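Local atomic coordinates of DegV family protein (Thermus thermophilus, PDB entry 2DT8), a protein that belongs to the DegV family, binds fatty acids such as palmitic acid, and also carries a zinc ion. Residues E67-V72 with V83-I88; Q97-A102 with V110-T115; E75-A80 with Q104-R109. All blocks are in the same frame, centred on the assembly; numbering follows the deposited sequence.

Contact 1 of 3, residues E67-V72 with V83-I88; sequences EDFARV and VLSLHI. With ZN (zinc ion), chain B.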
loop_
_atom_site.group_PDB
_atom_site.type_symbol
_atom_site.label_atom_id
_atom_site.label_comp_id
_atom_site.label_asym_id
_atom_site.label_seq_id
_atom_site.Cartn_x
_atom_site.Cartn_y
_atom_site.Cartn_z
ATOM N N GLU A 67 -4.383 -7.320 -20.630
ATOM C CA GLU A 67 -5.736 -7.835 -20.806
ATOM C C GLU A 67 -6.456 -8.064 -19.474
ATOM O O GLU A 67 -7.681 -8.007 -19.433
ATOM C CB GLU A 67 -5.738 -9.109 -21.666
ATOM C CG GLU A 67 -5.392 -8.886 -23.151
ATOM C CD GLU A 67 -6.269 -7.854 -23.860
ATOM O OE1 GLU A 67 -7.460 -7.681 -23.496
ATOM O OE2 GLU A 67 -5.747 -7.221 -24.807
ATOM N N ASP A 68 -5.713 -8.314 -18.391
ATOM C CA ASP A 68 -6.350 -8.471 -17.081
ATOM C C ASP A 68 -7.075 -7.152 -16.793
ATOM O O ASP A 68 -8.215 -7.138 -16.331
ATOM C CB ASP A 68 -5.320 -8.724 -15.971
ATOM C CG ASP A 68 -4.735 -10.130 -16.002
ATOM O OD1 ASP A 68 -5.391 -11.052 -16.533
ATOM O OD2 ASP A 68 -3.623 -10.315 -15.464
ATOM N N PHE A 69 -6.400 -6.042 -17.077
ATOM C CA PHE A 69 -6.997 -4.730 -16.866
ATOM C C PHE A 69 -8.087 -4.425 -17.886
ATOM O O PHE A 69 -9.146 -3.911 -17.530
ATOM C CB PHE A 69 -5.921 -3.642 -16.941
ATOM C CG PHE A 69 -5.236 -3.374 -15.637
ATOM C CD1 PHE A 69 -5.926 -2.758 -14.598
ATOM C CD2 PHE A 69 -3.914 -3.746 -15.440
ATOM C CE1 PHE A 69 -5.307 -2.508 -13.380
ATOM C CE2 PHE A 69 -3.277 -3.504 -14.224
ATOM C CZ PHE A 69 -3.980 -2.884 -13.188
ATOM N N ALA A 70 -7.832 -4.726 -19.157
ATOM C CA ALA A 70 -8.818 -4.421 -20.192
ATOM C C ALA A 70 -10.168 -5.075 -19.937
ATOM O O ALA A 70 -11.210 -4.469 -20.181
ATOM C CB ALA A 70 -8.285 -4.827 -21.560
ATOM N N ARG A 71 -10.186 -6.378 -19.487
ATOM C CA ARG A 71 -11.450 -7.035 -19.157
ATOM C C ARG A 71 -12.196 -6.256 -18.081
ATOM O O ARG A 71 -13.414 -6.078 -18.166
ATOM C CB ARG A 71 -11.209 -8.463 -18.671
ATOM C CG ARG A 71 -12.483 -9.202 -18.253
ATOM C CD ARG A 71 -12.218 -10.629 -17.755
ATOM N NE ARG A 71 -10.800 -10.916 -17.537
ATOM C CZ ARG A 71 -9.909 -11.051 -18.516
ATOM N NH1 ARG A 71 -10.317 -11.106 -19.779
ATOM N NH2 ARG A 71 -8.614 -11.129 -18.238
ATOM N N VAL A 72 -11.535 -5.802 -17.054
ATOM C CA VAL A 72 -12.167 -5.068 -15.971
ATOM C C VAL A 72 -12.656 -3.705 -16.480
ATOM O O VAL A 72 -13.787 -3.318 -16.204
ATOM C CB VAL A 72 -11.195 -4.938 -14.770
ATOM C CG1 VAL A 72 -11.798 -4.061 -13.687
ATOM C CG2 VAL A 72 -10.908 -6.337 -14.201
ATOM N N VAL A 83 -13.480 5.483 -15.965
ATOM C CA VAL A 83 -12.840 4.652 -14.955
ATOM C C VAL A 83 -11.634 5.380 -14.376
ATOM O O VAL A 83 -10.789 5.897 -15.116
ATOM C CB VAL A 83 -12.346 3.311 -15.553
ATOM C CG1 VAL A 83 -11.474 2.563 -14.533
ATOM C CG2 VAL A 83 -13.529 2.441 -15.922
ATOM N N LEU A 84 -11.574 5.452 -13.050
ATOM C CA LEU A 84 -10.445 6.065 -12.367
ATOM C C LEU A 84 -9.726 4.847 -11.783
ATOM O O LEU A 84 -10.296 4.131 -10.951
ATOM C CB LEU A 84 -10.943 7.015 -11.275
ATOM C CG LEU A 84 -9.862 7.644 -10.400
ATOM C CD1 LEU A 84 -8.837 8.371 -11.262
ATOM C CD2 LEU A 84 -10.526 8.620 -9.425
ATOM N N SER A 85 -8.498 4.611 -12.245
ATOM C CA SER A 85 -7.691 3.443 -11.869
ATOM C C SER A 85 -6.482 3.869 -11.028
ATOM O O SER A 85 -5.558 4.503 -11.544
ATOM C CB SER A 85 -7.238 2.761 -13.169
ATOM O OG SER A 85 -7.094 1.351 -13.043
ATOM N N LEU A 86 -6.494 3.519 -9.741
ATOM C CA LEU A 86 -5.450 3.887 -8.774
ATOM C C LEU A 86 -4.551 2.688 -8.468
ATOM O O LEU A 86 -5.009 1.601 -8.141
ATOM C CB LEU A 86 -6.085 4.392 -7.475
ATOM C CG LEU A 86 -6.426 5.884 -7.460
ATOM C CD1 LEU A 86 -7.330 6.230 -8.619
ATOM C CD2 LEU A 86 -7.079 6.247 -6.138
ATOM N N HIS A 87 -3.241 2.971 -8.585
ATOM C CA HIS A 87 -2.297 1.899 -8.332
ATOM C C HIS A 87 -0.937 2.057 -7.573
ATOM O O HIS A 87 -0.445 3.163 -7.389
ATOM C CB HIS A 87 -1.929 1.365 -9.731
ATOM C CG HIS A 87 -3.180 0.829 -10.377
ATOM N ND1 HIS A 87 -3.767 -0.337 -10.008
ATOM C CD2 HIS A 87 -3.932 1.397 -11.411
ATOM C CE1 HIS A 87 -4.849 -0.464 -10.802
ATOM N NE2 HIS A 87 -4.971 0.558 -11.652
ATOM N N ILE A 88 -0.391 0.892 -7.180
ATOM C CA ILE A 88 0.847 0.951 -6.428
ATOM C C ILE A 88 1.852 1.696 -7.299
ATOM O O ILE A 88 1.798 1.691 -8.533
ATOM C CB ILE A 88 1.234 -0.529 -6.254
ATOM C CG1 ILE A 88 2.646 -0.615 -5.675
ATOM C CG2 ILE A 88 1.162 -1.305 -7.595
ATOM C CD1 ILE A 88 3.004 -2.039 -5.203
HETATM ZN ZN ZN B . -6.363 -5.787 -25.946
HETATM O O HOH W 1 -4.497 -5.521 -27.014
#
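F69 turns the edge of its ring toward the face of the H87 imidazole, an offset edge-to-face (T-shaped) pair with the planes at 87° and the centroids 5.0 Å apart. The two side chains come from opposite directions, F69 from the helix and H87 from the strand. The offset brings the touch to one corner of the imidazole: F69 CE1 lies 3.3 Å from H87 CE1, which sits near the phenyl plane, and F69 CZ is next to it. In its own plane the imidazole has S85 OG at its edge, 2.7 Å from H87 NE2, in a hydrogen bond that either group could donate. S85 and H87, two residues apart, share the strand face toward the helix, and chi1 -62°, with CG beside the backbone N, leans the imidazole back toward S85. H87 ND1 bonds to D8 OD2, so both ring nitrogens are engaged and the imidazole is fixed in rotation while F69 abuts it. S85 OG has a second partner in Y73 OH. On another side of the helix, E67 bends at chi2 and binds the zinc ion through OE2 at 1.9 Å; E105 and water 1 also bind the metal. Helix 66-76 lies on one face of the sheet here. Besides H87 on strand 82-87, F69 reaches V26 on strand 24-32, and V72 rests on V6 of strand 3-8. Helix 95-103 flanks the pair, with T95 touching both side chains and A102 packed on F69; beyond the strand, I88 touches the bound palmitic acid.

Contact 2 of 3, residues Q97-A102 with V110-T115; sequences QSAELA and VTVVDT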
loop_
_atom_site.group_PDB
_atom_site.type_symbol
_atom_site.label_atom_id
_atom_site.label_comp_id
_atom_site.label_asym_id
_atom_site.label_seq_id
_atom_site.Cartn_x
_atom_site.Cartn_y
_atom_site.Cartn_z
ATOM N N GLN A 97 2.063 0.580 -15.665
ATOM C CA GLN A 97 2.317 0.366 -17.084
ATOM C C GLN A 97 1.253 -0.543 -17.709
ATOM O O GLN A 97 0.813 -0.302 -18.832
ATOM C CB GLN A 97 3.712 -0.229 -17.268
ATOM C CG GLN A 97 4.015 -0.724 -18.665
ATOM C CD GLN A 97 5.486 -1.063 -18.835
ATOM O OE1 GLN A 97 5.860 -1.803 -19.740
ATOM N NE2 GLN A 97 6.329 -0.508 -17.964
ATOM N N SER A 98 0.908 -1.713 -17.093
ATOM C CA SER A 98 -0.110 -2.577 -17.675
ATOM C C SER A 98 -1.460 -1.861 -17.765
ATOM O O SER A 98 -2.196 -1.998 -18.758
ATOM C CB SER A 98 -0.286 -3.853 -16.844
ATOM O OG SER A 98 0.777 -4.747 -17.105
ATOM N N ALA A 99 -1.788 -1.106 -16.717
ATOM C CA ALA A 99 -3.047 -0.370 -16.687
ATOM C C ALA A 99 -3.070 0.664 -17.818
ATOM O O ALA A 99 -4.085 0.814 -18.497
ATOM C CB ALA A 99 -3.222 0.318 -15.329
ATOM N N GLU A 100 -1.957 1.369 -18.016
ATOM C CA GLU A 100 -1.895 2.374 -19.077
ATOM C C GLU A 100 -2.040 1.732 -20.452
ATOM O O GLU A 100 -2.716 2.281 -21.327
ATOM C CB GLU A 100 -0.599 3.168 -18.985
ATOM C CG GLU A 100 -0.539 3.977 -17.706
ATOM C CD GLU A 100 0.734 4.762 -17.559
ATOM O OE1 GLU A 100 1.783 4.287 -18.037
ATOM O OE2 GLU A 100 0.687 5.849 -16.947
ATOM N N LEU A 101 -1.437 0.565 -20.652
ATOM C CA LEU A 101 -1.593 -0.105 -21.944
ATOM C C LEU A 101 -3.065 -0.490 -22.172
ATOM O O LEU A 101 -3.593 -0.342 -23.281
ATOM C CB LEU A 101 -0.700 -1.346 -22.007
ATOM C CG LEU A 101 0.796 -1.046 -22.150
ATOM C CD1 LEU A 101 1.625 -2.303 -21.915
ATOM C CD2 LEU A 101 1.055 -0.488 -23.543
ATOM N N ALA A 102 -3.737 -0.982 -21.133
ATOM C CA ALA A 102 -5.140 -1.338 -21.261
ATOM C C ALA A 102 -5.983 -0.086 -21.465
ATOM O O ALA A 102 -6.964 -0.102 -22.199
ATOM C CB ALA A 102 -5.622 -2.078 -20.008
ATOM N N VAL A 110 -10.459 6.340 -19.484
ATOM C CA VAL A 110 -9.792 5.755 -18.336
ATOM C C VAL A 110 -8.656 6.645 -17.909
ATOM O O VAL A 110 -7.820 7.053 -18.723
ATOM C CB VAL A 110 -9.235 4.361 -18.683
ATOM C CG1 VAL A 110 -8.485 3.790 -17.460
ATOM C CG2 VAL A 110 -10.350 3.427 -19.103
ATOM N N THR A 111 -8.616 6.953 -16.618
ATOM C CA THR A 111 -7.530 7.753 -16.071
ATOM C C THR A 111 -6.766 6.875 -15.103
ATOM O O THR A 111 -7.319 6.404 -14.107
ATOM C CB THR A 111 -8.049 8.988 -15.321
ATOM O OG1 THR A 111 -8.806 9.810 -16.222
ATOM C CG2 THR A 111 -6.882 9.800 -14.758
ATOM N N VAL A 112 -5.494 6.639 -15.402
ATOM C CA VAL A 112 -4.646 5.812 -14.554
ATOM C C VAL A 112 -3.793 6.720 -13.676
ATOM O O VAL A 112 -3.109 7.616 -14.177
ATOM C CB VAL A 112 -3.725 4.924 -15.413
ATOM C CG1 VAL A 112 -2.794 4.102 -14.520
ATOM C CG2 VAL A 112 -4.568 4.012 -16.301
ATOM N N VAL A 113 -3.841 6.487 -12.367
ATOM C CA VAL A 113 -3.085 7.278 -11.402
ATOM C C VAL A 113 -2.045 6.458 -10.639
ATOM O O VAL A 113 -2.376 5.440 -10.016
ATOM C CB VAL A 113 -4.047 7.928 -10.362
ATOM C CG1 VAL A 113 -3.249 8.738 -9.349
ATOM C CG2 VAL A 113 -5.085 8.814 -11.067
ATOM N N ASP A 114 -0.794 6.907 -10.702
ATOM C CA ASP A 114 0.314 6.287 -9.984
ATOM C C ASP A 114 0.300 7.015 -8.642
ATOM O O ASP A 114 0.630 8.202 -8.566
ATOM C CB ASP A 114 1.629 6.556 -10.730
ATOM C CG ASP A 114 2.829 5.941 -10.039
ATOM O OD1 ASP A 114 2.732 5.640 -8.838
ATOM O OD2 ASP A 114 3.883 5.777 -10.692
ATOM N N THR A 115 -0.100 6.308 -7.587
ATOM C CA THR A 115 -0.197 6.898 -6.255
ATOM C C THR A 115 1.128 7.076 -5.541
ATOM O O THR A 115 1.191 7.774 -4.528
ATOM C CB THR A 115 -1.051 6.038 -5.318
ATOM O OG1 THR A 115 -0.405 4.766 -5.142
ATOM C CG2 THR A 115 -2.460 5.846 -5.880
HETATM O O HOH W 2 -1.004 7.642 -16.157
#
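V112 presents its two methyl groups to helix 95-103, where the consecutive residues A99 and E100 receive them. CG1 stands anti to the V112 backbone N (chi1 178°), which wedges it between the two helix residues: it is 3.9 Å from A99 CB and also 3.9 Å from E100 CG. The other branch lies against the helix backbone, V112 CG2 being 3.9 Å from A99 O. A99 CB touches this methyl too, 4.0 Å from V112 CG2, whereas E100 crosses the valine obliquely, its CG resting on V112 and the chain running on extended so that the carboxylate passes beyond the apolar patch. There water 2 donates to E100 OE2 at 2.6 Å and to V112 O at 2.9 Å, joining the helix to the strand backbone at the exposed margin. With V112 cut back to an alanine, both methyl contacts go, which is likely to open a gap beside A99 and leave E100 CG without its apolar neighbour. This is the return half of a beta-alpha-beta unit: strand 110-114 runs parallel to strand 82-87 and is bonded to it, A99 also touches H87 and Y73, and on the sheet's other face V113 packs against L143 of helix 139-151.

Contact 3 of 3, residues E75-A80 with Q104-R109; sequences EALEEA and QEFPGR. With ZN (zinc ion), chain B.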
loop_
_atom_site.group_PDB
_atom_site.type_symbol
_atom_site.label_atom_id
_atom_site.label_comp_id
_atom_site.label_asym_id
_atom_site.label_seq_id
_atom_site.Cartn_x
_atom_site.Cartn_y
_atom_site.Cartn_z
ATOM N N GLU A 75 -15.753 -4.098 -18.628
ATOM C CA GLU A 75 -16.943 -4.464 -17.884
ATOM C C GLU A 75 -17.496 -3.255 -17.104
ATOM O O GLU A 75 -18.692 -3.008 -17.030
ATOM C CB GLU A 75 -16.605 -5.605 -16.884
ATOM C CG GLU A 75 -16.421 -6.949 -17.575
ATOM C CD GLU A 75 -15.898 -8.030 -16.650
ATOM O OE1 GLU A 75 -15.342 -7.693 -15.580
ATOM O OE2 GLU A 75 -16.022 -9.222 -17.004
ATOM N N ALA A 76 -16.516 -2.483 -16.605
ATOM C CA ALA A 76 -16.906 -1.327 -15.819
ATOM C C ALA A 76 -17.603 -0.254 -16.673
ATOM O O ALA A 76 -18.588 0.375 -16.271
ATOM C CB ALA A 76 -15.658 -0.657 -15.176
ATOM N N LEU A 77 -17.080 -0.083 -17.879
ATOM C CA LEU A 77 -17.624 0.893 -18.819
ATOM C C LEU A 77 -18.965 0.519 -19.429
ATOM O O LEU A 77 -19.562 1.310 -20.150
ATOM C CB LEU A 77 -16.593 1.192 -19.910
ATOM C CG LEU A 77 -15.393 1.926 -19.304
ATOM C CD1 LEU A 77 -14.259 2.016 -20.308
ATOM C CD2 LEU A 77 -15.831 3.321 -18.853
ATOM N N GLU A 78 -19.438 -0.688 -19.136
ATOM C CA GLU A 78 -20.749 -1.116 -19.614
ATOM C C GLU A 78 -21.829 -0.345 -18.852
ATOM O O GLU A 78 -22.946 -0.165 -19.317
ATOM C CB GLU A 78 -20.962 -2.604 -19.346
ATOM C CG GLU A 78 -20.297 -3.516 -20.346
ATOM C CD GLU A 78 -20.493 -4.974 -19.996
ATOM O OE1 GLU A 78 -21.543 -5.303 -19.401
ATOM O OE2 GLU A 78 -19.606 -5.790 -20.324
ATOM N N GLU A 79 -21.426 0.058 -17.634
ATOM C CA GLU A 79 -22.356 0.840 -16.843
ATOM C C GLU A 79 -21.793 2.103 -16.203
ATOM O O GLU A 79 -22.299 2.598 -15.204
ATOM C CB GLU A 79 -22.800 -0.037 -15.680
ATOM C CG GLU A 79 -23.447 -1.360 -16.087
ATOM C CD GLU A 79 -24.808 -1.177 -16.737
ATOM O OE1 GLU A 79 -25.426 -0.109 -16.525
ATOM O OE2 GLU A 79 -25.264 -2.102 -17.444
ATOM N N ALA A 80 -20.681 2.556 -16.808
ATOM C CA ALA A 80 -20.102 3.790 -16.314
ATOM C C ALA A 80 -19.546 4.598 -17.500
ATOM O O ALA A 80 -19.371 4.032 -18.572
ATOM C CB ALA A 80 -18.930 3.490 -15.356
ATOM N N GLN A 104 -5.380 2.461 -23.149
ATOM C CA GLN A 104 -5.323 2.874 -24.560
ATOM C C GLN A 104 -6.456 2.258 -25.379
ATOM O O GLN A 104 -6.796 2.752 -26.464
ATOM C CB GLN A 104 -3.971 2.492 -25.183
ATOM C CG GLN A 104 -2.800 3.308 -24.658
ATOM C CD GLN A 104 -1.447 2.767 -25.098
ATOM O OE1 GLN A 104 -0.417 3.098 -24.510
ATOM N NE2 GLN A 104 -1.443 1.941 -26.137
ATOM N N GLU A 105 -7.045 1.176 -24.866
ATOM C CA GLU A 105 -8.148 0.517 -25.565
ATOM C C GLU A 105 -9.478 1.252 -25.414
ATOM O O GLU A 105 -10.435 0.971 -26.132
ATOM C CB GLU A 105 -8.335 -0.925 -25.059
ATOM C CG GLU A 105 -7.118 -1.816 -25.235
ATOM C CD GLU A 105 -7.419 -3.288 -25.030
ATOM O OE1 GLU A 105 -8.608 -3.656 -24.950
ATOM O OE2 GLU A 105 -6.445 -4.078 -24.964
ATOM N N PHE A 106 -9.522 2.192 -24.474
ATOM C CA PHE A 106 -10.729 2.961 -24.175
ATOM C C PHE A 106 -10.285 4.421 -24.094
ATOM O O PHE A 106 -10.417 5.071 -23.047
ATOM C CB PHE A 106 -11.286 2.499 -22.819
ATOM C CG PHE A 106 -11.349 0.992 -22.675
ATOM C CD1 PHE A 106 -12.468 0.285 -23.095
ATOM C CD2 PHE A 106 -10.276 0.289 -22.129
ATOM C CE1 PHE A 106 -12.516 -1.111 -23.004
ATOM C CE2 PHE A 106 -10.310 -1.110 -22.032
ATOM C CZ PHE A 106 -11.437 -1.809 -22.463
ATOM N N PRO A 107 -9.767 4.964 -25.209
ATOM C CA PRO A 107 -9.292 6.347 -25.231
ATOM C C PRO A 107 -10.320 7.365 -24.732
ATOM O O PRO A 107 -11.447 7.431 -25.205
ATOM C CB PRO A 107 -8.929 6.579 -26.703
ATOM C CG PRO A 107 -9.834 5.633 -27.448
ATOM C CD PRO A 107 -9.848 4.398 -26.568
ATOM N N GLY A 108 -9.832 8.186 -23.786
ATOM C CA GLY A 108 -10.739 9.150 -23.197
ATOM C C GLY A 108 -11.576 8.712 -21.992
ATOM O O GLY A 108 -12.106 9.523 -21.242
ATOM N N ARG A 109 -11.688 7.376 -21.887
ATOM C CA ARG A 109 -12.421 6.850 -20.753
ATOM C C ARG A 109 -11.800 6.255 -19.534
ATOM O O ARG A 109 -12.506 5.743 -18.674
ATOM C CB ARG A 109 -13.306 5.909 -21.497
ATOM C CG ARG A 109 -14.357 6.560 -22.410
ATOM C CD ARG A 109 -15.462 5.580 -22.759
ATOM N NE ARG A 109 -14.984 4.502 -23.613
ATOM C CZ ARG A 109 -15.637 3.359 -23.812
ATOM N NH1 ARG A 109 -16.760 3.105 -23.152
ATOM N NH2 ARG A 109 -15.158 2.469 -24.671
HETATM ZN ZN ZN B . -6.363 -5.787 -25.946
HETATM O O HOH W 3 -18.579 4.486 -21.237
HETATM O O HOH W 1 -4.497 -5.521 -27.014
#
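L77 sets CG anti to its carbonyl carbon (chi1 -67°) and then runs on nearly straight (chi2 170°), carrying CD1 out to R109 and F106; R109 bends at chi3 (-68°), folding its guanidinium back beside the leucine. CD1 thus sits over one face of the guanidinium, 3.9 Å above its plane and shifted toward the rim, while R109 NH1 comes within 3.8 Å of L77 CB. The same methyl fills the angle between R109 and F106, lying 3.7 Å from F106 CD1 where the two side chains cross. R109 NH2 in turn lies in the plane of the F106 ring, at its edge, so leucine, arginine and phenylalanine make one small cluster. Water 3 lies at the edge of the guanidinium, in its plane: it accepts from R109 NH1 at 3.0 Å and donates to A80 O at 2.8 Å, bridging loop to loop. The loop owes its shape to a type II turn from F106 to R109, closed by R109 N to F106 O at 2.9 Å; a side chain on G108 would run into the carbonyl oxygen of P107. Just before the turn, E105 OE2 binds the zinc ion at 2.0 Å, sharing it with E67. The contact joins the tail of helix 66-76 to the connection between helix 95-103 and strand 110-114. F106 leans on Y73 and R74 of the first helix, E105 touches A70 there, and both L77 and the R109 backbone meet V83 of strand 82-87.

Of the segments involved, helix 66-76 comes first, and contact 1 closes the short loop that returns from it to strand 82-87. The chain then passes through helix 95-103 and returns in strand 110-114, where contact 2 closes the second loop; the two contacts stand in series. Contact 3 crosses both: it starts after the first half of contact 1 and ends in the loop between the halves of contact 2. It thereby ties the two helix-to-strand connections together at one end of the sheet. S85 and V113 join the neighbouring strands, F69 meets A102 between the helices, and the zinc ion links contact 1 to contact 3.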